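Local coordinates for protein fusarinine C esterase sidJ (Aspergillus fumigatus, PDB 6GUP) that hydrolyses the ester bonds of the siderophore fusarinine C, giving three fusarinine molecules and releasing its iron, but does not cleave triacetylfusarinine C, at residues T73-S77 and R88-I93. Sequence-based numbering, arbitrary orientation.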
ATOM      1  N   THR A  73      -4.993  -0.227  -4.875  1.00 37.57           N
ATOM      2  CA  THR A  73      -4.276   0.715  -4.029  1.00 38.12           C
ATOM      3  C   THR A  73      -4.554   2.134  -4.502  1.00 37.59           C
ATOM      4  O   THR A  73      -4.720   2.382  -5.700  1.00 37.12           O
ATOM      5  CB  THR A  73      -2.752   0.485  -4.068  1.00 38.75           C
ATOM      6  OG1 THR A  73      -2.267   0.617  -5.413  1.00 38.65           O
ATOM      7  CG2 THR A  73      -2.403  -0.894  -3.532  1.00 38.46           C
ATOM      8  N   LEU A  74      -4.613   3.050  -3.542  1.00 37.91           N
ATOM      9  CA  LEU A  74      -4.711   4.481  -3.789  1.00 38.15           C
ATOM     10  C   LEU A  74      -3.482   5.117  -3.141  1.00 40.07           C
ATOM     11  O   LEU A  74      -2.680   4.418  -2.517  1.00 41.21           O
ATOM     12  CB  LEU A  74      -5.998   5.031  -3.163  1.00 36.81           C
ATOM     13  CG  LEU A  74      -7.309   4.317  -3.522  1.00 35.75           C
ATOM     14  CD1 LEU A  74      -8.433   4.733  -2.585  1.00 35.28           C
ATOM     15  CD2 LEU A  74      -7.696   4.577  -4.971  1.00 35.60           C
ATOM     16  N   THR A  75      -3.327   6.430  -3.287  1.00 41.32           N
ATOM     17  CA  THR A  75      -2.301   7.167  -2.540  1.00 41.94           C
ATOM     18  C   THR A  75      -2.668   7.178  -1.050  1.00 44.59           C
ATOM     19  O   THR A  75      -1.789   7.106  -0.190  1.00 45.18           O
ATOM     20  CB  THR A  75      -2.143   8.613  -3.058  1.00 44.84           C
ATOM     21  OG1 THR A  75      -1.803   8.587  -4.450  1.00 43.98           O
ATOM     22  CG2 THR A  75      -1.051   9.370  -2.290  1.00 45.66           C
ATOM     23  N   SER A  76      -3.967   7.254  -0.764  1.00 47.20           N
ATOM     24  CA  SER A  76      -4.482   7.200   0.607  1.00 48.57           C
ATOM     25  C   SER A  76      -4.306   5.843   1.304  1.00 47.41           C
ATOM     26  O   SER A  76      -4.401   5.772   2.533  1.00 48.16           O
ATOM     27  CB  SER A  76      -5.955   7.596   0.624  1.00 51.02           C
ATOM     28  OG  SER A  76      -6.114   8.903   0.108  1.00 53.20           O
ATOM     29  N   SER A  77      -4.081   4.778   0.532  1.00 45.49           N
ATOM     30  CA  SER A  77      -3.642   3.489   1.084  1.00 47.03           C
ATOM     31  C   SER A  77      -2.338   3.640   1.869  1.00 49.30           C
ATOM     32  O   SER A  77      -2.187   3.064   2.946  1.00 51.53           O
ATOM     33  CB  SER A  77      -3.442   2.449  -0.024  1.00 46.27           C
ATOM     34  OG  SER A  77      -4.593   2.335  -0.844  1.00 47.01           O
ATOM     35  N   ARG A  88      -8.665  13.079  -4.273  1.00 45.56           N
ATOM     36  CA  ARG A  88      -7.587  12.304  -4.897  1.00 45.47           C
ATOM     37  C   ARG A  88      -7.954  10.822  -5.043  1.00 40.72           C
ATOM     38  O   ARG A  88      -7.642  10.205  -6.063  1.00 36.72           O
ATOM     39  CB  ARG A  88      -6.310  12.441  -4.076  1.00 50.69           C
ATOM     40  CG  ARG A  88      -5.051  11.899  -4.742  1.00 56.96           C
ATOM     41  CD  ARG A  88      -3.871  12.035  -3.798  1.00 65.65           C
ATOM     42  NE  ARG A  88      -4.150  11.370  -2.520  1.00 72.76           N
ATOM     43  CZ  ARG A  88      -3.639  11.701  -1.333  1.00 80.37           C
ATOM     44  NH1 ARG A  88      -2.785  12.717  -1.191  1.00 83.21           N
ATOM     45  NH2 ARG A  88      -3.997  11.001  -0.258  1.00 82.97           N
ATOM     46  N   ASP A  89      -8.591  10.263  -4.013  1.00 39.75           N
ATOM     47  CA  ASP A  89      -9.141   8.896  -4.058  1.00 40.91           C
ATOM     48  C   ASP A  89     -10.032   8.701  -5.272  1.00 39.32           C
ATOM     49  O   ASP A  89      -9.888   7.736  -6.025  1.00 38.14           O
ATOM     50  CB  ASP A  89      -9.984   8.607  -2.809  1.00 42.76           C
ATOM     51  CG  ASP A  89      -9.145   8.328  -1.585  1.00 45.38           C
ATOM     52  OD1 ASP A  89      -7.951   8.683  -1.571  1.00 44.86           O
ATOM     53  OD2 ASP A  89      -9.692   7.738  -0.631  1.00 49.66           O
ATOM     54  N   THR A  90     -10.952   9.642  -5.435  1.00 38.29           N
ATOM     55  CA  THR A  90     -11.912   9.647  -6.526  1.00 38.60           C
ATOM     56  C   THR A  90     -11.253   9.692  -7.918  1.00 38.24           C
ATOM     57  O   THR A  90     -11.690   8.982  -8.829  1.00 36.39           O
ATOM     58  CB  THR A  90     -12.900  10.818  -6.322  1.00 40.68           C
ATOM     59  OG1 THR A  90     -13.790  10.494  -5.247  1.00 42.62           O
ATOM     60  CG2 THR A  90     -13.702  11.077  -7.537  1.00 42.32           C
ATOM     61  N   ASN A  91     -10.219  10.517  -8.074  1.00 39.61           N
ATOM     62  CA  ASN A  91      -9.477  10.605  -9.343  1.00 42.62           C
ATOM     63  C   ASN A  91      -8.789   9.288  -9.696  1.00 38.88           C
ATOM     64  O   ASN A  91      -8.783   8.879 -10.858  1.00 38.61           O
ATOM     65  CB  ASN A  91      -8.411  11.711  -9.288  1.00 48.92           C
ATOM     66  CG  ASN A  91      -9.004  13.106  -9.181  1.00 54.61           C
ATOM     67  OD1 ASN A  91      -8.515  13.934  -8.412  1.00 58.24           O
ATOM     68  ND2 ASN A  91     -10.048  13.378  -9.957  1.00 54.15           N
ATOM     69  N   GLU A  92      -8.211   8.643  -8.689  1.00 36.74           N
ATOM     70  CA  GLU A  92      -7.491   7.381  -8.872  1.00 36.82           C
ATOM     71  C   GLU A  92      -8.431   6.202  -9.127  1.00 34.65           C
ATOM     72  O   GLU A  92      -8.093   5.302  -9.895  1.00 35.05           O
ATOM     73  CB  GLU A  92      -6.577   7.118  -7.675  1.00 40.04           C
ATOM     74  CG  GLU A  92      -5.412   8.102  -7.627  1.00 43.05           C
ATOM     75  CD  GLU A  92      -4.682   8.146  -6.300  1.00 45.78           C
ATOM     76  OE1 GLU A  92      -5.073   7.438  -5.348  1.00 46.82           O
ATOM     77  OE2 GLU A  92      -3.697   8.907  -6.211  1.00 46.79           O
ATOM     78  N   ILE A  93      -9.604   6.212  -8.493  1.00 33.88           N
ATOM     79  CA  ILE A  93     -10.666   5.247  -8.807  1.00 32.29           C
ATOM     80  C   ILE A  93     -11.083   5.397 -10.274  1.00 31.84           C
ATOM     81  O   ILE A  93     -11.187   4.404 -10.994  1.00 32.01           O
ATOM     82  CB  ILE A  93     -11.888   5.399  -7.863  1.00 31.97           C
ATOM     83  CG1 ILE A  93     -11.525   4.901  -6.458  1.00 31.90           C
ATOM     84  CG2 ILE A  93     -13.093   4.619  -8.385  1.00 32.68           C
ATOM     85  CD1 ILE A  93     -12.469   5.353  -5.364  1.00 31.43           C
TER
HETATM   86  O   HOH W   1      -5.625   8.542  -2.913  1.00 46.20           O
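R88 lays one face of its guanidinium against T75 and an edge against S76, where the chain leaving strand 67-72 of this alpha/beta-hydrolase sheet meets helix 86-108, the next long helix along the chain. The methyl CG2 of T75 sits over the centre of one guanidinium face, 3.6 Å above its plane. A bend in the arginine chain (chi3 56°) turns the group back across the threonine, and its NH2 donates in plane to OG of S76 at 3.0 Å. That hydroxyl in turn donates to D89, with S76 OG 2.5 Å from D89 OD1, a very short bond. The other carboxylate oxygen of D89 faces methyl CD1 of L74, while the aspartate side chain also touches C128 on helix 125-134. Three residues on, E92 reaches out with both oxygens, each met on its syn side by a donor tilted somewhat out of the carboxylate plane. OE1 takes the backbone N of T75 at 2.9 Å, nearly straight at 165°. OE2 accepts from T75 OG1 at 2.6 Å; the two bonds fix the rotation of the carboxylate. One turn after D89, I93 meets L74 through CG1 and CD2, 4.1 Å apart, at the apolar side of the contact. Between the acids lies a water that accepts from S76 N and R88 NE and donates to D89 OD1 and E92 OE1, both acceptors 2.7 Å from its oxygen.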